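Putative lipoprotein (Campylobacter jejuni subsp. jejuni, PDB 2G5G) binds haem as a cofacial pair with tyrosine ligation at its dimer interface and probably takes part in bacterial haem transport. Local coordinates at residues F97-L108 and V127-K136. Sequence-based numbering, arbitrary orientation.
Sequences FKNKKTIKANEL and VNVVFYSKSK
K100 reaches across to the turn that follows helix 124-131 and delivers its ammonium group to three backbone carbonyls. NZ lies 2.6 Å from S133 O, tilted 19° from that carbonyl's plane, and 3.1 Å from S135 O, which it meets from above the plane; a third, weak bond goes to F131 O. Lysine suits the place: its long chain, bent at chi3 (-84°), brings an ammonium with three N-H donors among carbonyls that converge where the chain turns. On the way, K100 CG passes F131 CE2 at 4.0 Å. The F131 ring takes L108 CD1 over one face in a CH-pi contact, 3.5 Å from the centroid, while I103 CD1 touches its edge at CZ; leucine offers a branch methyl, isoleucine the end of its longer arm. F131 CD2 stands over the centre of the Y132 ring, whose hydroxyl donates to I103 O (3.0 Å) from above the carbonyl plane; a phenol joins a flat apolar ring to a polar end. Both segments fall within the ChaN haem-binding uptake family region, where helix 124-131 and its turn lead into the edge strand 137-141 of the mixed sheet; no haem-pocket residue belongs to either. Elsewhere in the contact, K136 CD lies over one face of the F97 ring in a CH-pi contact, 4.0 Å from the centroid, the side chains crossing at about a right angle; lysine gives methylenes to the ring while its ammonium forms a salt bridge with D94. Behind the K100 site, S133 OG bonds to V130 O and accepts from S135 N, an ST turn that shapes the backbone presenting the carbonyls, and E68 of helix 54-73 binds K134 N.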
ATOM      1  N   PHE A  97     -14.069  12.014  26.064  1.00 39.71           N
ATOM      2  CA  PHE A  97     -15.464  12.097  26.470  1.00 40.09           C
ATOM      3  C   PHE A  97     -15.559  12.655  27.899  1.00 41.02           C
ATOM      4  O   PHE A  97     -16.388  13.526  28.185  1.00 40.89           O
ATOM      5  CB  PHE A  97     -16.136  10.714  26.406  1.00 38.82           C
ATOM      6  CG  PHE A  97     -17.566  10.718  26.877  1.00 37.58           C
ATOM      7  CD1 PHE A  97     -18.567  11.263  26.080  1.00 35.24           C
ATOM      8  CD2 PHE A  97     -17.916  10.196  28.124  1.00 36.25           C
ATOM      9  CE1 PHE A  97     -19.892  11.288  26.499  1.00 34.73           C
ATOM     10  CE2 PHE A  97     -19.243  10.213  28.554  1.00 34.62           C
ATOM     11  CZ  PHE A  97     -20.236  10.760  27.746  1.00 35.84           C
ATOM     12  N   LYS A  98     -14.715  12.107  28.773  1.00 42.76           N
ATOM     13  CA  LYS A  98     -14.603  12.522  30.172  1.00 44.60           C
ATOM     14  C   LYS A  98     -14.187  13.997  30.264  1.00 45.04           C
ATOM     15  O   LYS A  98     -14.830  14.765  30.983  1.00 45.97           O
ATOM     16  CB  LYS A  98     -13.604  11.609  30.892  1.00 44.73           C
ATOM     17  CG  LYS A  98     -13.554  11.763  32.419  1.00 48.04           C
ATOM     18  CD  LYS A  98     -13.049  10.485  33.104  1.00 51.29           C
ATOM     19  CE  LYS A  98     -14.020   9.304  32.888  1.00 53.61           C
ATOM     20  NZ  LYS A  98     -14.116   8.413  34.089  1.00 54.89           N
ATOM     21  N   ASN A  99     -13.158  14.385  29.502  1.00 45.86           N
ATOM     22  CA  ASN A  99     -12.604  15.753  29.518  1.00 46.86           C
ATOM     23  C   ASN A  99     -13.254  16.721  28.539  1.00 47.50           C
ATOM     24  O   ASN A  99     -12.685  17.774  28.228  1.00 47.08           O
ATOM     25  CB  ASN A  99     -11.100  15.763  29.228  1.00 47.30           C
ATOM     26  CG  ASN A  99     -10.343  14.716  29.985  1.00 47.41           C
ATOM     27  OD1 ASN A  99     -10.703  14.349  31.093  1.00 49.40           O
ATOM     28  ND2 ASN A  99      -9.289  14.213  29.378  1.00 46.96           N
ATOM     29  N   LYS A 100     -14.437  16.360  28.062  1.00 47.98           N
ATOM     30  CA  LYS A 100     -15.211  17.151  27.110  1.00 48.97           C
ATOM     31  C   LYS A 100     -15.124  18.675  27.305  1.00 50.24           C
ATOM     32  O   LYS A 100     -14.806  19.422  26.367  1.00 50.25           O
ATOM     33  CB  LYS A 100     -16.668  16.705  27.202  1.00 48.26           C
ATOM     34  CG  LYS A 100     -17.476  17.000  25.995  1.00 47.36           C
ATOM     35  CD  LYS A 100     -18.837  16.327  26.074  1.00 44.69           C
ATOM     36  CE  LYS A 100     -18.778  14.875  25.601  1.00 41.56           C
ATOM     37  NZ  LYS A 100     -20.127  14.537  25.072  1.00 39.06           N
ATOM     38  N   LYS A 101     -15.409  19.122  28.524  1.00 51.51           N
ATOM     39  CA  LYS A 101     -15.507  20.552  28.844  1.00 53.08           C
ATOM     40  C   LYS A 101     -14.142  21.240  28.902  1.00 53.66           C
ATOM     41  O   LYS A 101     -14.054  22.463  29.014  1.00 53.87           O
ATOM     42  CB  LYS A 101     -16.230  20.724  30.175  1.00 53.26           C
ATOM     43  CG  LYS A 101     -17.716  20.408  30.129  1.00 54.22           C
ATOM     44  CD  LYS A 101     -18.191  20.018  31.518  1.00 56.29           C
ATOM     45  CE  LYS A 101     -19.600  20.530  31.781  1.00 58.38           C
ATOM     46  NZ  LYS A 101     -19.931  20.556  33.235  1.00 58.46           N
ATOM     47  N   THR A 102     -13.090  20.432  28.804  1.00 54.39           N
ATOM     48  CA  THR A 102     -11.695  20.855  28.954  1.00 54.97           C
ATOM     49  C   THR A 102     -10.947  20.892  27.599  1.00 55.00           C
ATOM     50  O   THR A 102      -9.860  21.463  27.474  1.00 54.62           O
ATOM     51  CB  THR A 102     -11.015  19.944  30.031  1.00 55.15           C
ATOM     52  OG1 THR A 102     -10.917  20.672  31.264  1.00 56.37           O
ATOM     53  CG2 THR A 102      -9.647  19.420  29.610  1.00 54.81           C
ATOM     54  N   ILE A 103     -11.565  20.301  26.581  1.00 54.96           N
ATOM     55  CA  ILE A 103     -11.021  20.308  25.228  1.00 54.52           C
ATOM     56  C   ILE A 103     -11.686  21.438  24.440  1.00 54.56           C
ATOM     57  O   ILE A 103     -12.910  21.540  24.383  1.00 54.82           O
ATOM     58  CB  ILE A 103     -11.231  18.937  24.554  1.00 54.35           C
ATOM     59  CG1 ILE A 103     -10.541  17.840  25.368  1.00 53.39           C
ATOM     60  CG2 ILE A 103     -10.698  18.952  23.141  1.00 54.69           C
ATOM     61  CD1 ILE A 103     -11.277  16.527  25.389  1.00 51.97           C
ATOM     62  N   LYS A 104     -10.876  22.326  23.878  1.00 54.74           N
ATOM     63  CA  LYS A 104     -11.415  23.465  23.145  1.00 54.87           C
ATOM     64  C   LYS A 104     -11.440  23.127  21.653  1.00 54.22           C
ATOM     65  O   LYS A 104     -10.720  22.232  21.210  1.00 54.11           O
ATOM     66  CB  LYS A 104     -10.580  24.720  23.422  1.00 55.25           C
ATOM     67  CG  LYS A 104     -11.379  26.021  23.484  1.00 56.10           C
ATOM     68  CD  LYS A 104     -10.752  27.000  24.476  1.00 57.31           C
ATOM     69  CE  LYS A 104      -9.274  27.260  24.168  1.00 57.95           C
ATOM     70  NZ  LYS A 104      -8.650  28.068  25.251  1.00 58.94           N
ATOM     71  N   ALA A 105     -12.263  23.848  20.891  1.00 53.92           N
ATOM     72  CA  ALA A 105     -12.477  23.565  19.462  1.00 53.37           C
ATOM     73  C   ALA A 105     -11.202  23.296  18.664  1.00 52.97           C
ATOM     74  O   ALA A 105     -11.224  22.530  17.717  1.00 53.03           O
ATOM     75  CB  ALA A 105     -13.309  24.672  18.810  1.00 53.39           C
ATOM     76  N   ASN A 106     -10.095  23.913  19.063  1.00 52.87           N
ATOM     77  CA  ASN A 106      -8.800  23.731  18.388  1.00 52.49           C
ATOM     78  C   ASN A 106      -7.914  22.645  19.007  1.00 51.90           C
ATOM     79  O   ASN A 106      -6.861  22.289  18.450  1.00 51.73           O
ATOM     80  CB  ASN A 106      -8.046  25.067  18.325  1.00 53.01           C
ATOM     81  CG  ASN A 106      -7.766  25.639  19.697  1.00 54.28           C
ATOM     82  OD1 ASN A 106      -6.650  25.528  20.199  1.00 56.40           O
ATOM     83  ND2 ASN A 106      -8.784  26.236  20.321  1.00 55.06           N
ATOM     84  N   GLU A 107      -8.342  22.126  20.159  1.00 51.18           N
ATOM     85  CA  GLU A 107      -7.653  21.017  20.829  1.00 50.59           C
ATOM     86  C   GLU A 107      -8.301  19.683  20.468  1.00 49.80           C
ATOM     87  O   GLU A 107      -7.787  18.621  20.838  1.00 49.55           O
ATOM     88  CB  GLU A 107      -7.711  21.176  22.351  1.00 50.59           C
ATOM     89  CG  GLU A 107      -7.104  22.458  22.919  1.00 51.07           C
ATOM     90  CD  GLU A 107      -7.586  22.715  24.342  1.00 51.51           C
ATOM     91  OE1 GLU A 107      -7.494  21.781  25.179  1.00 52.59           O
ATOM     92  OE2 GLU A 107      -8.067  23.835  24.618  1.00 51.83           O
ATOM     93  N   LEU A 108      -9.435  19.751  19.765  1.00 49.07           N
ATOM     94  CA  LEU A 108     -10.289  18.575  19.514  1.00 48.29           C
ATOM     95  C   LEU A 108      -9.570  17.479  18.751  1.00 47.77           C
ATOM     96  O   LEU A 108      -9.592  16.324  19.171  1.00 47.99           O
ATOM     97  CB  LEU A 108     -11.600  18.971  18.810  1.00 48.40           C
ATOM     98  CG  LEU A 108     -12.642  17.861  18.603  1.00 48.60           C
ATOM     99  CD1 LEU A 108     -12.926  17.168  19.923  1.00 48.74           C
ATOM    100  CD2 LEU A 108     -13.931  18.385  17.988  1.00 47.98           C
ATOM    101  N   VAL A 127     -18.036  16.342  13.453  1.00 33.20           N
ATOM    102  CA  VAL A 127     -17.382  15.828  14.650  1.00 33.97           C
ATOM    103  C   VAL A 127     -17.470  16.831  15.820  1.00 34.81           C
ATOM    104  O   VAL A 127     -17.560  16.413  16.969  1.00 35.04           O
ATOM    105  CB  VAL A 127     -15.931  15.404  14.395  1.00 33.57           C
ATOM    106  CG1 VAL A 127     -15.269  14.980  15.692  1.00 34.41           C
ATOM    107  CG2 VAL A 127     -15.862  14.263  13.399  1.00 33.05           C
ATOM    108  N   ASN A 128     -17.480  18.133  15.522  1.00 35.56           N
ATOM    109  CA  ASN A 128     -17.614  19.149  16.566  1.00 36.67           C
ATOM    110  C   ASN A 128     -18.957  19.108  17.215  1.00 36.66           C
ATOM    111  O   ASN A 128     -19.033  19.079  18.439  1.00 37.29           O
ATOM    112  CB  ASN A 128     -17.310  20.578  16.070  1.00 37.11           C
ATOM    113  CG  ASN A 128     -15.868  20.970  16.296  1.00 38.93           C
ATOM    114  OD1 ASN A 128     -14.958  20.455  15.638  1.00 41.21           O
ATOM    115  ND2 ASN A 128     -15.644  21.884  17.241  1.00 39.67           N
ATOM    116  N   VAL A 129     -20.011  19.077  16.389  1.00 36.03           N
ATOM    117  CA  VAL A 129     -21.382  18.989  16.865  1.00 35.31           C
ATOM    118  C   VAL A 129     -21.591  17.703  17.665  1.00 34.17           C
ATOM    119  O   VAL A 129     -22.277  17.710  18.701  1.00 33.68           O
ATOM    120  CB  VAL A 129     -22.417  19.079  15.706  1.00 35.24           C
ATOM    121  CG1 VAL A 129     -23.815  18.955  16.240  1.00 37.28           C
ATOM    122  CG2 VAL A 129     -22.289  20.403  14.975  1.00 37.14           C
ATOM    123  N   VAL A 130     -20.996  16.611  17.189  1.00 32.96           N
ATOM    124  CA  VAL A 130     -21.112  15.321  17.886  1.00 32.52           C
ATOM    125  C   VAL A 130     -20.408  15.377  19.249  1.00 33.13           C
ATOM    126  O   VAL A 130     -21.036  15.117  20.303  1.00 31.84           O
ATOM    127  CB  VAL A 130     -20.591  14.145  17.042  1.00 32.23           C
ATOM    128  CG1 VAL A 130     -20.510  12.859  17.881  1.00 30.44           C
ATOM    129  CG2 VAL A 130     -21.532  13.922  15.846  1.00 30.43           C
ATOM    130  N   PHE A 131     -19.126  15.730  19.198  1.00 33.18           N
ATOM    131  CA  PHE A 131     -18.271  15.730  20.363  1.00 34.12           C
ATOM    132  C   PHE A 131     -18.837  16.504  21.548  1.00 34.14           C
ATOM    133  O   PHE A 131     -18.760  15.994  22.664  1.00 33.79           O
ATOM    134  CB  PHE A 131     -16.850  16.183  20.044  1.00 34.53           C
ATOM    135  CG  PHE A 131     -15.913  16.017  21.198  1.00 36.61           C
ATOM    136  CD1 PHE A 131     -15.379  14.758  21.502  1.00 37.11           C
ATOM    137  CD2 PHE A 131     -15.604  17.103  22.027  1.00 37.40           C
ATOM    138  CE1 PHE A 131     -14.524  14.583  22.583  1.00 38.95           C
ATOM    139  CE2 PHE A 131     -14.759  16.940  23.114  1.00 36.67           C
ATOM    140  CZ  PHE A 131     -14.205  15.680  23.392  1.00 37.39           C
ATOM    141  N   TYR A 132     -19.448  17.675  21.295  1.00 33.83           N
ATOM    142  CA  TYR A 132     -19.966  18.565  22.361  1.00 33.56           C
ATOM    143  C   TYR A 132     -21.401  18.347  22.797  1.00 32.91           C
ATOM    144  O   TYR A 132     -21.902  19.062  23.687  1.00 32.82           O
ATOM    145  CB  TYR A 132     -19.722  20.046  22.012  1.00 33.94           C
ATOM    146  CG  TYR A 132     -18.243  20.339  21.930  1.00 35.14           C
ATOM    147  CD1 TYR A 132     -17.622  20.544  20.693  1.00 35.72           C
ATOM    148  CD2 TYR A 132     -17.444  20.337  23.081  1.00 35.26           C
ATOM    149  CE1 TYR A 132     -16.247  20.776  20.602  1.00 37.11           C
ATOM    150  CE2 TYR A 132     -16.060  20.572  23.002  1.00 36.04           C
ATOM    151  CZ  TYR A 132     -15.472  20.806  21.760  1.00 36.35           C
ATOM    152  OH  TYR A 132     -14.115  21.039  21.659  1.00 36.24           O
ATOM    153  N   SER A 133     -22.079  17.377  22.177  1.00 30.78           N
ATOM    154  CA  SER A 133     -23.420  17.019  22.606  1.00 29.75           C
ATOM    155  C   SER A 133     -23.250  16.015  23.739  1.00 28.86           C
ATOM    156  O   SER A 133     -22.169  15.846  24.265  1.00 29.16           O
ATOM    157  CB  SER A 133     -24.209  16.372  21.446  1.00 29.78           C
ATOM    158  OG  SER A 133     -23.521  15.209  20.975  1.00 28.27           O
ATOM    159  N   LYS A 134     -24.317  15.310  24.071  1.00 29.60           N
ATOM    160  CA  LYS A 134     -24.262  14.241  25.057  1.00 29.13           C
ATOM    161  C   LYS A 134     -23.759  12.901  24.501  1.00 29.38           C
ATOM    162  O   LYS A 134     -23.654  11.912  25.245  1.00 29.23           O
ATOM    163  CB  LYS A 134     -25.648  14.094  25.666  1.00 30.11           C
ATOM    164  CG  LYS A 134     -26.017  15.289  26.548  1.00 32.21           C
ATOM    165  CD  LYS A 134     -27.418  15.161  27.042  1.00 37.50           C
ATOM    166  CE  LYS A 134     -27.581  16.026  28.267  1.00 40.50           C
ATOM    167  NZ  LYS A 134     -28.694  15.572  29.138  1.00 43.09           N
ATOM    168  N   SER A 135     -23.450  12.858  23.202  1.00 27.73           N
ATOM    169  CA  SER A 135     -22.966  11.628  22.577  1.00 26.91           C
ATOM    170  C   SER A 135     -21.536  11.304  22.942  1.00 26.44           C
ATOM    171  O   SER A 135     -20.713  12.202  23.095  1.00 26.48           O
ATOM    172  CB  SER A 135     -23.038  11.731  21.046  1.00 26.32           C
ATOM    173  OG  SER A 135     -24.377  11.802  20.636  1.00 26.17           O
ATOM    174  N   LYS A 136     -21.230  10.020  23.049  1.00 24.99           N
ATOM    175  CA  LYS A 136     -19.844   9.597  23.056  1.00 24.62           C
ATOM    176  C   LYS A 136     -19.392   9.179  21.648  1.00 25.06           C
ATOM    177  O   LYS A 136     -20.135   8.510  20.898  1.00 24.16           O
ATOM    178  CB  LYS A 136     -19.597   8.455  24.052  1.00 24.56           C
ATOM    179  CG  LYS A 136     -18.120   8.101  24.202  1.00 27.61           C
ATOM    180  CD  LYS A 136     -17.821   7.382  25.492  1.00 32.42           C
ATOM    181  CE  LYS A 136     -18.010   5.907  25.308  1.00 34.07           C
ATOM    182  NZ  LYS A 136     -17.513   5.161  26.506  1.00 34.82           N
TER